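Local coordinates for protein glutathione S-transferase 1 (PDB 4Q5F) that conjugates reduced glutathione to a wide range of hydrophobic electrophiles and can also act as a glutathione peroxidase, at residues A77-Y80 against R81-R85. Numbering follows the deposited sequence.
Sequences AAIY and RYLGR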
loop_
_atom_site.group_PDB
_atom_site.type_symbol
_atom_site.label_atom_id
_atom_site.label_comp_id
_atom_site.label_asym_id
_atom_site.label_seq_id
_atom_site.Cartn_x
_atom_site.Cartn_y
_atom_site.Cartn_z
ATOM N N ALA B 77 5.011 -1.472 4.788
ATOM C CA ALA B 77 3.920 -2.426 4.619
ATOM C C ALA B 77 4.445 -3.786 4.153
ATOM O O ALA B 77 3.955 -4.831 4.583
ATOM C CB ALA B 77 2.882 -1.889 3.648
ATOM N N ALA B 78 5.443 -3.766 3.276
ATOM C CA ALA B 78 6.080 -4.997 2.830
ATOM C C ALA B 78 6.779 -5.663 4.010
ATOM O O ALA B 78 6.815 -6.888 4.111
ATOM C CB ALA B 78 7.073 -4.710 1.714
ATOM N N ILE B 79 7.330 -4.844 4.903
ATOM C CA ILE B 79 7.998 -5.349 6.097
ATOM C C ILE B 79 6.988 -5.976 7.055
ATOM O O ILE B 79 7.223 -7.062 7.585
ATOM C CB ILE B 79 8.794 -4.232 6.816
ATOM C CG1 ILE B 79 9.951 -3.765 5.932
ATOM C CG2 ILE B 79 9.332 -4.721 8.161
ATOM C CD1 ILE B 79 10.630 -2.498 6.412
ATOM N N TYR B 80 5.870 -5.290 7.279
ATOM C CA TYR B 80 4.816 -5.807 8.145
ATOM C C TYR B 80 4.359 -7.179 7.664
ATOM O O TYR B 80 4.269 -8.127 8.443
ATOM C CB TYR B 80 3.601 -4.876 8.154
ATOM C CG TYR B 80 3.865 -3.441 8.557
ATOM C CD1 TYR B 80 4.954 -3.099 9.347
ATOM C CD2 TYR B 80 3.006 -2.425 8.152
ATOM C CE1 TYR B 80 5.184 -1.784 9.715
ATOM C CE2 TYR B 80 3.229 -1.113 8.512
ATOM C CZ TYR B 80 4.316 -0.799 9.295
ATOM O OH TYR B 80 4.536 0.509 9.654
ATOM N N ARG B 81 4.067 -7.268 6.370
ATOM C CA ARG B 81 3.518 -8.480 5.781
ATOM C C ARG B 81 4.524 -9.623 5.833
ATOM O O ARG B 81 4.164 -10.769 6.114
ATOM C CB ARG B 81 3.102 -8.218 4.332
ATOM C CG ARG B 81 2.387 -9.392 3.673
ATOM C CD ARG B 81 1.822 -9.026 2.306
ATOM N NE ARG B 81 1.002 -7.813 2.356
ATOM C CZ ARG B 81 1.405 -6.600 1.980
ATOM N NH1 ARG B 81 2.629 -6.401 1.500
ATOM N NH2 ARG B 81 0.573 -5.574 2.077
ATOM N N TYR B 82 5.784 -9.309 5.558
ATOM C CA TYR B 82 6.833 -10.317 5.577
ATOM C C TYR B 82 6.972 -10.909 6.975
ATOM O O TYR B 82 7.003 -12.127 7.143
ATOM C CB TYR B 82 8.168 -9.724 5.125
ATOM C CG TYR B 82 9.312 -10.704 5.216
ATOM C CD1 TYR B 82 9.504 -11.668 4.234
ATOM C CD2 TYR B 82 10.194 -10.675 6.286
ATOM C CE1 TYR B 82 10.547 -12.573 4.316
ATOM C CE2 TYR B 82 11.239 -11.575 6.377
ATOM C CZ TYR B 82 11.410 -12.521 5.389
ATOM O OH TYR B 82 12.447 -13.420 5.472
ATOM N N LEU B 83 7.051 -10.039 7.975
ATOM C CA LEU B 83 7.123 -10.473 9.364
ATOM C C LEU B 83 5.866 -11.234 9.763
ATOM O O LEU B 83 5.938 -12.262 10.434
ATOM C CB LEU B 83 7.306 -9.265 10.286
ATOM C CG LEU B 83 8.743 -8.808 10.544
ATOM C CD1 LEU B 83 9.586 -8.869 9.289
ATOM C CD2 LEU B 83 8.753 -7.397 11.112
ATOM N N GLY B 84 4.716 -10.715 9.349
ATOM C CA GLY B 84 3.441 -11.315 9.691
ATOM C C GLY B 84 3.332 -12.750 9.222
ATOM O O GLY B 84 2.909 -13.627 9.974
ATOM N N ARG B 85 3.719 -12.986 7.973
ATOM C CA ARG B 85 3.654 -14.319 7.389
ATOM C C ARG B 85 4.676 -15.253 8.023
ATOM O O ARG B 85 4.392 -16.429 8.253
ATOM C CB ARG B 85 3.867 -14.236 5.878
ATOM C CG ARG B 85 2.656 -13.695 5.143
ATOM C CD ARG B 85 2.998 -13.129 3.778
ATOM N NE ARG B 85 3.314 -14.171 2.805
ATOM C CZ ARG B 85 3.062 -14.087 1.500
ATOM N NH1 ARG B 85 2.478 -13.006 0.991
ATOM N NH2 ARG B 85 3.390 -15.090 0.697
#
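Four successive i to i+4 hydrogen bonds join Ala-77 through Tyr-80 to Arg-81 through Gly-84 in one unbroken alpha-helical run, from Arg-81 N to Ala-77 O at 3.0 Å through to Gly-84 N to Tyr-80 O at 2.8 Å. The Leu-83 N to Ile-79 O bond is nearly straight, with an N-H...O angle of 172°. On one flank Ile-79 and Leu-83, one turn apart, run alongside each other in the same direction. Methyl CG2 of Ile-79, anti to its own N, meets Leu-83 CD2 at 4.0 Å. Leu-66 of strand 65-68 touches both side chains, and Leu-83 also packs on helix 27-37. Helix 76-86 belongs to the thioredoxin-like N-terminal domain of this sigma-class transferase, and it starts at the glutathione-pocket residue Ser-76, just after Gln-75, another residue of that pocket. The Tyr-80 ring turns back along the helix, so that Ala-77 N sits 4.0 Å above one face, nearer its margin than its centre. The Tyr-80 OH is hydrogen-bonded to Leu-26 O, just before helix 27-37. The Arg-81 chain bends at chi3 (-52°), which brings its guanidinium back beside the preceding turn. Ala-77 O lies over one face of that group, 3.7 Å from Arg-81 NH1. Arg-81 is held by two salt bridges, NE to Asp-101 of the same chain and NH1 to Asp-101 of the second subunit, across the dimer interface.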